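Local atomic coordinates of aminopeptidase N (Francisella tularensis subsp. tularensis, PDB entry 5DLL), a protein that probably removes N-terminal amino acids, preferably alanine, from intracellular peptides, acting as a zinc-dependent aminopeptidase of the M1 family. Residues H313-T316 and G317-T321; L330-G333 and L334-R338. All blocks are in the same frame, centred on the assembly; numbering follows the deposited sequence.

Contact 1. Residues H313-T316 and G317-T321. With ZN (zinc ion), chain B.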
loop_
_atom_site.group_PDB
_atom_site.type_symbol
_atom_site.label_atom_id
_atom_site.label_comp_id
_atom_site.label_asym_id
_atom_site.label_seq_id
_atom_site.Cartn_x
_atom_site.Cartn_y
_atom_site.Cartn_z
ATOM N N HIS A 313 2.404 12.718 -4.680
ATOM C CA HIS A 313 3.838 12.973 -4.451
ATOM C C HIS A 313 4.323 14.276 -5.080
ATOM O O HIS A 313 5.288 14.865 -4.596
ATOM C CB HIS A 313 4.717 11.831 -4.971
ATOM C CG HIS A 313 4.861 10.692 -4.016
ATOM N ND1 HIS A 313 5.286 10.860 -2.717
ATOM C CD2 HIS A 313 4.645 9.365 -4.173
ATOM C CE1 HIS A 313 5.317 9.687 -2.111
ATOM N NE2 HIS A 313 4.933 8.764 -2.973
ATOM N N ASN A 314 3.667 14.722 -6.152
ATOM C CA ASN A 314 4.049 15.965 -6.825
ATOM C C ASN A 314 4.321 17.111 -5.857
ATOM O O ASN A 314 5.233 17.902 -6.081
ATOM C CB ASN A 314 2.987 16.400 -7.834
ATOM C CG ASN A 314 3.470 17.528 -8.724
ATOM O OD1 ASN A 314 4.495 17.399 -9.376
ATOM N ND2 ASN A 314 2.736 18.639 -8.751
ATOM N N TRP A 315 3.524 17.202 -4.796
ATOM C CA TRP A 315 3.765 18.186 -3.739
ATOM C C TRP A 315 4.464 17.545 -2.547
ATOM O O TRP A 315 5.499 18.035 -2.107
ATOM C CB TRP A 315 2.459 18.885 -3.320
ATOM C CG TRP A 315 2.075 19.968 -4.282
ATOM C CD1 TRP A 315 1.217 19.860 -5.337
ATOM C CD2 TRP A 315 2.576 21.310 -4.307
ATOM N NE1 TRP A 315 1.144 21.055 -6.012
ATOM C CE2 TRP A 315 1.968 21.963 -5.400
ATOM C CE3 TRP A 315 3.479 22.026 -3.508
ATOM C CZ2 TRP A 315 2.229 23.298 -5.712
ATOM C CZ3 TRP A 315 3.734 23.353 -3.819
ATOM C CH2 TRP A 315 3.112 23.975 -4.910
ATOM N N THR A 316 3.909 16.445 -2.042
ATOM C CA THR A 316 4.483 15.756 -0.887
ATOM C C THR A 316 5.490 14.692 -1.321
ATOM O O THR A 316 5.214 13.490 -1.269
ATOM C CB THR A 316 3.391 15.126 0.000
ATOM O OG1 THR A 316 2.579 14.235 -0.776
ATOM C CG2 THR A 316 2.520 16.218 0.613
ATOM N N GLY A 317 6.664 15.154 -1.743
ATOM C CA GLY A 317 7.742 14.268 -2.171
ATOM C C GLY A 317 8.644 14.927 -3.189
ATOM O O GLY A 317 9.864 14.916 -3.041
ATOM N N ASP A 318 8.041 15.502 -4.224
ATOM C CA ASP A 318 8.794 16.101 -5.324
ATOM C C ASP A 318 9.057 17.583 -5.086
ATOM O O ASP A 318 10.179 18.055 -5.235
ATOM C CB ASP A 318 8.057 15.915 -6.660
ATOM C CG ASP A 318 7.804 14.450 -7.004
ATOM O OD1 ASP A 318 8.047 13.567 -6.156
ATOM O OD2 ASP A 318 7.356 14.187 -8.137
ATOM N N ARG A 319 8.016 18.313 -4.718
ATOM C CA ARG A 319 8.129 19.751 -4.518
ATOM C C ARG A 319 8.783 20.067 -3.167
ATOM O O ARG A 319 9.617 20.963 -3.075
ATOM C CB ARG A 319 6.754 20.394 -4.639
ATOM C CG ARG A 319 6.800 21.861 -4.985
ATOM C CD ARG A 319 7.058 22.120 -6.457
ATOM N NE ARG A 319 7.133 23.561 -6.680
ATOM C CZ ARG A 319 6.122 24.340 -7.059
ATOM N NH1 ARG A 319 4.917 23.842 -7.312
ATOM N NH2 ARG A 319 6.323 25.640 -7.201
ATOM N N VAL A 320 8.394 19.323 -2.135
ATOM C CA VAL A 320 9.115 19.280 -0.863
ATOM C C VAL A 320 9.464 17.824 -0.610
ATOM O O VAL A 320 8.565 16.983 -0.545
ATOM C CB VAL A 320 8.258 19.791 0.313
ATOM C CG1 VAL A 320 9.096 19.884 1.587
ATOM C CG2 VAL A 320 7.621 21.134 -0.030
ATOM N N THR A 321 10.758 17.537 -0.456
ATOM C CA THR A 321 11.254 16.157 -0.376
ATOM C C THR A 321 11.831 15.801 1.005
ATOM O O THR A 321 11.809 16.612 1.932
ATOM C CB THR A 321 12.304 15.882 -1.485
ATOM O OG1 THR A 321 12.484 14.468 -1.643
ATOM C CG2 THR A 321 13.652 16.552 -1.183
HETATM ZN ZN ZN B . 4.965 6.625 -2.731
#
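Arg-319 lies alongside the indole of Trp-315 in a turn that directly follows the HExxH motif of the M1 peptidases, whose second histidine, His-313, binds zinc through NE2. The turn is of the wide pi type: the N-H of Asp-318 bonds His-313 O at 2.9 Å, that of Val-320 bonds Trp-315 O at 3.2 Å, and the bond from Arg-319 N to Asn-314 O between them is weak. Each of the three reaches back five positions. Gly-317 takes a positive phi that the absence of a CB makes easy.

The side chain of Arg-319 can be followed outward. CB of Arg-319 rests on the backbone, 3.3 Å from Asn-314 O. With CG anti to the backbone N (chi1 -157°), the chain heads toward the indole of Trp-315, and CG of Arg-319 sits 3.6 Å from its CE3. A bend at chi2 carries CD over one face of the ring. Beyond NE, CZ of Arg-319 comes 3.7 Å from CH2 of Trp-315, and NH1 lies by the CH2 and CZ2 end of the benzo ring. Guanidinium and indole planes are 37° apart, an oblique overlap rather than a flat stack. Elsewhere Arg-319 makes a cation-pi contact with Phe-192, while the indole gives its NE1 hydrogen to Glu-256 O and meets Phe-420 edge-to-face.

Back at the metal, the other nitrogen of His-313 is engaged inside the same turn. His-313 ND1 donates to Thr-316 O at 3.0 Å, with the acceptor 16° out of the imidazole plane, a second-shell bond that fixes the ring's rotation while NE2 of the same histidine stands 2.1 Å from the zinc ion.

Contact 2. Residues L330-G333 and L334-R338. With ZN (zinc ion), chain B.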
loop_
_atom_site.group_PDB
_atom_site.type_symbol
_atom_site.label_atom_id
_atom_site.label_comp_id
_atom_site.label_asym_id
_atom_site.label_seq_id
_atom_site.Cartn_x
_atom_site.Cartn_y
_atom_site.Cartn_z
ATOM N N LEU A 330 7.822 10.451 6.318
ATOM C CA LEU A 330 7.249 11.730 5.897
ATOM C C LEU A 330 6.970 11.767 4.385
ATOM O O LEU A 330 5.898 12.211 3.971
ATOM C CB LEU A 330 8.185 12.882 6.274
ATOM C CG LEU A 330 7.757 14.275 5.798
ATOM C CD1 LEU A 330 6.415 14.655 6.406
ATOM C CD2 LEU A 330 8.824 15.306 6.132
ATOM N N LYS A 331 7.927 11.327 3.563
ATOM C CA LYS A 331 7.751 11.387 2.105
ATOM C C LYS A 331 6.598 10.509 1.666
ATOM O O LYS A 331 5.778 10.919 0.837
ATOM C CB LYS A 331 9.010 10.962 1.340
ATOM C CG LYS A 331 8.832 11.044 -0.177
ATOM C CD LYS A 331 9.997 10.449 -0.941
ATOM C CE LYS A 331 9.874 8.943 -1.103
ATOM N NZ LYS A 331 9.001 8.565 -2.246
ATOM N N GLU A 332 6.547 9.297 2.212
ATOM C CA GLU A 332 5.514 8.348 1.828
ATOM C C GLU A 332 4.319 8.391 2.772
ATOM O O GLU A 332 3.186 8.461 2.304
ATOM C CB GLU A 332 6.083 6.930 1.679
ATOM C CG GLU A 332 6.911 6.729 0.406
ATOM C CD GLU A 332 6.111 6.853 -0.888
ATOM O OE1 GLU A 332 6.787 6.826 -1.933
ATOM O OE2 GLU A 332 4.883 7.015 -0.774
ATOM N N GLY A 333 4.555 8.386 4.083
ATOM C CA GLY A 333 3.456 8.420 5.062
ATOM C C GLY A 333 2.435 9.526 4.812
ATOM O O GLY A 333 1.223 9.298 4.866
ATOM N N LEU A 334 2.931 10.729 4.546
ATOM C CA LEU A 334 2.079 11.864 4.218
ATOM C C LEU A 334 1.306 11.604 2.928
ATOM O O LEU A 334 0.111 11.863 2.868
ATOM C CB LEU A 334 2.918 13.142 4.094
ATOM C CG LEU A 334 2.195 14.448 3.761
ATOM C CD1 LEU A 334 1.060 14.722 4.738
ATOM C CD2 LEU A 334 3.174 15.612 3.745
ATOM N N THR A 335 1.985 11.079 1.913
ATOM C CA THR A 335 1.367 10.776 0.621
ATOM C C THR A 335 0.437 9.559 0.693
ATOM O O THR A 335 -0.499 9.447 -0.099
ATOM C CB THR A 335 2.439 10.515 -0.463
ATOM O OG1 THR A 335 3.462 11.517 -0.394
ATOM C CG2 THR A 335 1.819 10.528 -1.849
ATOM N N VAL A 336 0.713 8.642 1.620
ATOM C CA VAL A 336 -0.149 7.483 1.869
ATOM C C VAL A 336 -1.423 7.951 2.561
ATOM O O VAL A 336 -2.532 7.555 2.184
ATOM C CB VAL A 336 0.557 6.409 2.735
ATOM C CG1 VAL A 336 -0.438 5.391 3.278
ATOM C CG2 VAL A 336 1.639 5.688 1.932
ATOM N N PHE A 337 -1.262 8.792 3.579
ATOM C CA PHE A 337 -2.401 9.396 4.258
ATOM C C PHE A 337 -3.301 10.096 3.246
ATOM O O PHE A 337 -4.523 9.971 3.292
ATOM C CB PHE A 337 -1.930 10.388 5.322
ATOM C CG PHE A 337 -3.031 11.239 5.882
ATOM C CD1 PHE A 337 -3.876 10.742 6.857
ATOM C CD2 PHE A 337 -3.224 12.537 5.427
ATOM C CE1 PHE A 337 -4.895 11.520 7.369
ATOM C CE2 PHE A 337 -4.239 13.326 5.940
ATOM C CZ PHE A 337 -5.077 12.817 6.912
ATOM N N ARG A 338 -2.687 10.818 2.320
ATOM C CA ARG A 338 -3.437 11.516 1.291
ATOM C C ARG A 338 -4.164 10.561 0.345
ATOM O O ARG A 338 -5.337 10.767 0.056
ATOM C CB ARG A 338 -2.519 12.445 0.510
ATOM C CG ARG A 338 -1.955 13.572 1.358
ATOM C CD ARG A 338 -0.943 14.368 0.562
ATOM N NE ARG A 338 -1.614 15.123 -0.491
ATOM C CZ ARG A 338 -1.007 15.681 -1.532
ATOM N NH1 ARG A 338 0.301 15.571 -1.696
ATOM N NH2 ARG A 338 -1.720 16.346 -2.418
HETATM ZN ZN ZN B . 4.965 6.625 -2.731
#
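Leu-334 meets the turn before it through CB, which lies against Leu-330 O; its amide reaches the same oxygen by a weak, long hydrogen bond. Extended away from its own N (chi1 -180°), the isobutyl group of Leu-334 runs beside that of Leu-330, with Leu-334 CD2 4.3 Å from Leu-330 CD1. Phe-433 of helix 430-439 touches both leucines. Next comes Thr-335, whose OG1 lies beside its own backbone N and faces back along the helix to Lys-331 O, 2.7 Å away.

Val-336 follows, its N-H bonded to Glu-332 O with the donor nearly in line with the C=O bond, and its CG2 resting near that same oxygen. Glu-332 is the third zinc ligand of the gluzincin pattern, in which a later helix than that of HExxH supplies a glutamate. Folded at chi2 (-65°), the side chain of Glu-332 turns its carboxylate round to hold zinc with both oxygens, OE1 and OE2 each 2.0 Å from the metal. Lys-331 NZ approaches Glu-332 OE1 from above the carboxylate plane at 2.8 Å, a salt bridge that would probably draw negative charge toward that oxygen; NZ pairs with Glu-276 as well.

At Phe-337 the helical ladder continues, its N-H giving a 2.8 Å bond to Gly-333 O at an N-H...O angle of 166°, while the ring leads away to meet that of Phe-412. Arg-338 then sends its amide to Leu-334 O and its guanidinium to Asp-249.

Contact 1 supplies His-313 and contact 2 Glu-332, and with His-309 they complete the protein's set of zinc ligands; His-313 NE2 and Glu-332 OE2 lie 2.8 Å apart on the shared ion. The centres of the two contacts are about 10 Å apart, and away from the metal Thr-316 joins them: its OG1 probably hydrogen-bonds Arg-338 NH1 at 2.8 Å and Thr-335 OG1 at 2.9 Å. The turn that holds the histidine ring is thereby tied to the helix that bears the glutamate. Thr-335 OG1 also packs 3.0 Å from His-313 ND1.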